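FACT complex subunit SPT16 (Ashbya gossypii, PDB 6A8M) is a subunit of the FACT complex, a histone chaperone that probably reorganizes nucleosomes during transcription, replication and repair, here represented by its N-terminal, peptidase-like part. Local coordinates at residues W256-S259 with P260-Q263; I308-D312 with E313-N317. All blocks are in the same frame, centred on the assembly; numbering follows the deposited sequence.

Contact 1: residues W256-S259 with P260-Q263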
loop_
_atom_site.group_PDB
_atom_site.type_symbol
_atom_site.label_atom_id
_atom_site.label_comp_id
_atom_site.label_asym_id
_atom_site.label_seq_id
_atom_site.Cartn_x
_atom_site.Cartn_y
_atom_site.Cartn_z
ATOM N N TRP A 256 -1.247 2.173 -11.465
ATOM C CA TRP A 256 -1.892 1.047 -10.801
ATOM C C TRP A 256 -1.136 0.662 -9.533
ATOM O O TRP A 256 0.095 0.689 -9.497
ATOM C CB TRP A 256 -1.942 -0.173 -11.725
ATOM C CG TRP A 256 -2.903 -0.043 -12.851
ATOM C CD1 TRP A 256 -2.604 0.109 -14.178
ATOM C CD2 TRP A 256 -4.333 -0.047 -12.758
ATOM N NE1 TRP A 256 -3.759 0.183 -14.913
ATOM C CE2 TRP A 256 -4.834 0.106 -14.068
ATOM C CE3 TRP A 256 -5.238 -0.160 -11.700
ATOM C CZ2 TRP A 256 -6.196 0.145 -14.350
ATOM C CZ3 TRP A 256 -6.591 -0.112 -11.979
ATOM C CH2 TRP A 256 -7.061 0.026 -13.293
ATOM N N ALA A 257 -1.886 0.260 -8.493
ATOM C CA ALA A 257 -1.250 -0.361 -7.333
ATOM C C ALA A 257 -0.910 -1.826 -7.579
ATOM O O ALA A 257 -0.000 -2.374 -6.933
ATOM C CB ALA A 257 -2.150 -0.247 -6.102
ATOM N N TYR A 258 -1.645 -2.463 -8.482
ATOM C CA TYR A 258 -1.466 -3.853 -8.881
ATOM C C TYR A 258 -2.270 -4.024 -10.165
ATOM O O TYR A 258 -3.102 -3.181 -10.514
ATOM C CB TYR A 258 -1.928 -4.842 -7.780
ATOM C CG TYR A 258 -3.384 -4.725 -7.416
ATOM C CD1 TYR A 258 -3.818 -3.815 -6.447
ATOM C CD2 TYR A 258 -4.343 -5.514 -8.047
ATOM C CE1 TYR A 258 -5.166 -3.706 -6.133
ATOM C CE2 TYR A 258 -5.679 -5.420 -7.732
ATOM C CZ TYR A 258 -6.088 -4.509 -6.773
ATOM O OH TYR A 258 -7.426 -4.403 -6.483
ATOM N N SER A 259 -2.017 -5.118 -10.868
ATOM C CA SER A 259 -2.775 -5.401 -12.080
ATOM C C SER A 259 -4.213 -5.759 -11.714
ATOM O O SER A 259 -4.429 -6.588 -10.826
ATOM C CB SER A 259 -2.134 -6.549 -12.866
ATOM O OG SER A 259 -0.946 -6.133 -13.527
ATOM N N PRO A 260 -5.209 -5.161 -12.369
ATOM C CA PRO A 260 -6.609 -5.452 -12.036
ATOM C C PRO A 260 -6.914 -6.940 -12.116
ATOM O O PRO A 260 -6.380 -7.654 -12.956
ATOM C CB PRO A 260 -7.395 -4.681 -13.100
ATOM C CG PRO A 260 -6.467 -3.562 -13.527
ATOM C CD PRO A 260 -5.064 -4.121 -13.404
ATOM N N ILE A 261 -7.797 -7.395 -11.229
ATOM C CA ILE A 261 -8.107 -8.807 -11.072
ATOM C C ILE A 261 -9.570 -9.009 -11.436
ATOM O O ILE A 261 -10.452 -8.370 -10.844
ATOM C CB ILE A 261 -7.858 -9.295 -9.637
ATOM C CG1 ILE A 261 -6.387 -9.098 -9.234
ATOM C CG2 ILE A 261 -8.280 -10.764 -9.506
ATOM C CD1 ILE A 261 -6.123 -9.255 -7.728
ATOM N N ILE A 262 -9.828 -9.902 -12.385
ATOM C CA ILE A 262 -11.165 -10.392 -12.694
ATOM C C ILE A 262 -11.149 -11.914 -12.558
ATOM O O ILE A 262 -10.221 -12.576 -13.040
ATOM C CB ILE A 262 -11.617 -9.969 -14.104
ATOM C CG1 ILE A 262 -11.658 -8.435 -14.199
ATOM C CG2 ILE A 262 -12.986 -10.570 -14.494
ATOM C CD1 ILE A 262 -11.946 -7.956 -15.616
ATOM N N GLN A 263 -12.147 -12.454 -11.858
ATOM C CA GLN A 263 -12.345 -13.900 -11.729
ATOM C C GLN A 263 -13.833 -14.161 -11.895
ATOM O O GLN A 263 -14.628 -13.806 -11.018
ATOM C CB GLN A 263 -11.852 -14.423 -10.372
ATOM C CG GLN A 263 -10.371 -14.209 -10.142
ATOM C CD GLN A 263 -9.939 -14.634 -8.760
ATOM O OE1 GLN A 263 -10.763 -15.035 -7.929
ATOM N NE2 GLN A 263 -8.647 -14.540 -8.497
#

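Contact 2: residues I308-D312 with E313-N317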
loop_
_atom_site.group_PDB
_atom_site.type_symbol
_atom_site.label_atom_id
_atom_site.label_comp_id
_atom_site.label_asym_id
_atom_site.label_seq_id
_atom_site.Cartn_x
_atom_site.Cartn_y
_atom_site.Cartn_z
ATOM N N ILE A 308 -24.843 -11.959 -12.514
ATOM C CA ILE A 308 -25.491 -12.163 -13.809
ATOM C C ILE A 308 -26.538 -13.242 -13.615
ATOM O O ILE A 308 -26.188 -14.408 -13.393
ATOM C CB ILE A 308 -24.502 -12.593 -14.897
ATOM C CG1 ILE A 308 -23.243 -11.708 -14.880
ATOM C CG2 ILE A 308 -25.217 -12.667 -16.248
ATOM C CD1 ILE A 308 -23.513 -10.241 -14.995
ATOM N N ASP A 309 -27.815 -12.874 -13.726
ATOM C CA ASP A 309 -28.919 -13.797 -13.505
ATOM C C ASP A 309 -28.691 -14.630 -12.239
ATOM O O ASP A 309 -28.764 -15.861 -12.278
ATOM C CB ASP A 309 -29.100 -14.702 -14.716
ATOM C CG ASP A 309 -29.599 -13.949 -15.931
ATOM O OD1 ASP A 309 -30.573 -13.193 -15.779
ATOM O OD2 ASP A 309 -29.027 -14.109 -17.031
ATOM N N PRO A 310 -28.398 -13.988 -11.113
ATOM C CA PRO A 310 -28.017 -14.736 -9.907
ATOM C C PRO A 310 -29.156 -15.589 -9.362
ATOM O O PRO A 310 -30.335 -15.251 -9.493
ATOM C CB PRO A 310 -27.658 -13.625 -8.915
ATOM C CG PRO A 310 -28.544 -12.492 -9.339
ATOM C CD PRO A 310 -28.510 -12.542 -10.841
ATOM N N SER A 311 -28.784 -16.691 -8.710
ATOM C CA SER A 311 -29.759 -17.467 -7.949
ATOM C C SER A 311 -30.165 -16.731 -6.671
ATOM O O SER A 311 -29.511 -15.782 -6.237
ATOM C CB SER A 311 -29.179 -18.813 -7.555
ATOM O OG SER A 311 -28.243 -18.601 -6.512
ATOM N N ASP A 312 -31.256 -17.201 -6.045
ATOM C CA ASP A 312 -31.714 -16.571 -4.806
ATOM C C ASP A 312 -30.673 -16.690 -3.703
ATOM O O ASP A 312 -30.523 -15.775 -2.882
ATOM C CB ASP A 312 -33.036 -17.182 -4.334
ATOM C CG ASP A 312 -34.203 -16.832 -5.233
ATOM O OD1 ASP A 312 -34.133 -15.799 -5.940
ATOM O OD2 ASP A 312 -35.202 -17.583 -5.212
ATOM N N GLU A 313 -29.951 -17.816 -3.642
ATOM C CA GLU A 313 -28.923 -17.907 -2.609
ATOM C C GLU A 313 -27.793 -16.917 -2.866
ATOM O O GLU A 313 -27.234 -16.352 -1.915
ATOM C CB GLU A 313 -28.392 -19.339 -2.511
ATOM C CG GLU A 313 -29.423 -20.308 -1.938
ATOM C CD GLU A 313 -28.994 -21.754 -2.013
ATOM O OE1 GLU A 313 -27.826 -22.009 -2.385
ATOM O OE2 GLU A 313 -29.837 -22.632 -1.700
ATOM N N MET A 314 -27.463 -16.667 -4.135
ATOM C CA MET A 314 -26.432 -15.679 -4.432
ATOM C C MET A 314 -26.862 -14.285 -4.004
ATOM O O MET A 314 -26.074 -13.549 -3.394
ATOM C CB MET A 314 -26.093 -15.694 -5.919
ATOM C CG MET A 314 -25.430 -16.956 -6.365
ATOM S SD MET A 314 -25.266 -16.985 -8.147
ATOM C CE MET A 314 -24.888 -18.714 -8.391
ATOM N N THR A 315 -28.112 -13.903 -4.289
ATOM C CA THR A 315 -28.538 -12.548 -3.929
ATOM C C THR A 315 -28.668 -12.404 -2.424
ATOM O O THR A 315 -28.313 -11.368 -1.869
ATOM C CB THR A 315 -29.857 -12.169 -4.611
ATOM O OG1 THR A 315 -30.952 -12.934 -4.069
ATOM C CG2 THR A 315 -29.744 -12.363 -6.100
ATOM N N ASP A 316 -29.144 -13.446 -1.748
ATOM C CA ASP A 316 -29.255 -13.379 -0.294
ATOM C C ASP A 316 -27.876 -13.231 0.344
ATOM O O ASP A 316 -27.689 -12.443 1.280
ATOM C CB ASP A 316 -29.970 -14.627 0.228
ATOM C CG ASP A 316 -31.460 -14.651 -0.114
ATOM O OD1 ASP A 316 -31.988 -13.629 -0.598
ATOM O OD2 ASP A 316 -32.105 -15.705 0.116
ATOM N N ASN A 317 -26.894 -13.978 -0.157
ATOM C CA ASN A 317 -25.566 -13.895 0.433
ATOM C C ASN A 317 -24.854 -12.616 0.033
ATOM O O ASN A 317 -24.054 -12.100 0.816
ATOM C CB ASN A 317 -24.757 -15.129 0.065
ATOM C CG ASN A 317 -25.267 -16.365 0.785
ATOM O OD1 ASN A 317 -25.887 -16.255 1.853
ATOM N ND2 ASN A 317 -25.064 -17.534 0.190
HETATM O O HOH W 1 -32.989 -13.183 -5.815
#

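Contact 1: residues W256-S259 with P260-Q263
The short link between strand 254-256 and strand 261-263 of the M24 peptidase-like region is organised round two side-chain pairs, W256 with P260 and Y258 with I261, which lie on opposite sides of the backbone. In the first pair the proline rests on one face of the indole in a CH-pi contact: P260 CG stands 3.7 Å from the centroid of the W256 six-membered ring, only 12° off the ring normal. Its nearest ring atom is at the far rim, with W256 CH2 3.6 Å from P260 CG. Proline suits this place because its ring is stiff and presents C-H groups to the pi cloud, while its nitrogen brings no N-H needing a partner. The second pair is looser and oblique. Y258 CG sits between the backbone N and the carbonyl carbon (chi1 61°), which brings the ring beside the side chain of I261, and Y258 CE2 comes within 3.9 Å of I261 CD1. The long branch of I261 is extended toward the ring (chi2 167°), with I261 CG1 4.0 Å from Y258 CE2; this flexible aliphatic arm meets the ring at CE2, the two side chains crossing at about a right angle. The tyrosine hydroxyl is hydrogen-bonded to N301, which holds the far end of the ring.

E223, on helix 215-224, holds polar atoms of this link: its backbone O receives the indole NE1 of W256, and its carboxylate bonds to S259 OG, a small polar group suited to this exposed bend. Thus helix 215-224 borders the tryptophan-proline pair, while the backbone continues along strand 285-295, A257 pairing with G292 and I261 with S290, so that the link joins two short strands, each antiparallel to strand 285-295.

Contact 2: residues I308-D312 with E313-N317
S311 and M314 form a capping box where helix 312-332 begins. Serine suits the N-cap because its short side chain can turn back to the helix: S311 OG stands between the backbone N and the carbonyl carbon (chi1 74°) and accepts from M314 N at 3.2 Å. The return bond is weak, S311 N reaching M314 SD at 3.6 Å, since a thioether sulfur is a poor acceptor. The methionine, extended beyond CG, also packs alongside the serine, with M314 CG 3.3 Å from S311 OG. S311 OG is held a second time, by D406. P310 lies across T315 at about a right angle, and P310 CG meets T315 CG2 at 3.5 Å, tighter than usual for two carbons. The first turn is closed by T315 N bonding to S311 O at 3.0 Å and D316 N to D312 O at 2.9 Å.

The solvent side is looser. There D312 and T315 meet through a water that donates to both, at 2.9 Å from D312 OD1 and 2.7 Å from T315 OG1. Acidic D312, E313 and D316 suit a helix start, where the helix dipole would probably favour negative charge. E313 itself bonds to S407. Inward, M314 touches C286 of strand 285-295 and Y413 of strand 412-424, placing the helix start against the two sheets of the M24 region that contain these strands, just after strand 298-308.

Overall arrangement
Following the chain from the N terminus, the six-stranded sheet of the N-terminal lobe comes first, and both contacts follow within the M24 region. Contact 1 links strand 254-256 to strand 261-263; strands 285-295 and 298-308 then run as an antiparallel pair, and contact 2 turns the chain from the second of them into helix 312-332. The contacts come in series, neither nesting nor crossing, with centres 25 Å apart and nearest atoms about 10 Å apart. Strand 285-295 is their common neighbour, contact 1 lying along it and contact 2 meeting it near its start. Contact 1 also ties this sheet to helix 215-224, whereas contact 2 ties it to strand 412-424 of the second M24 sheet.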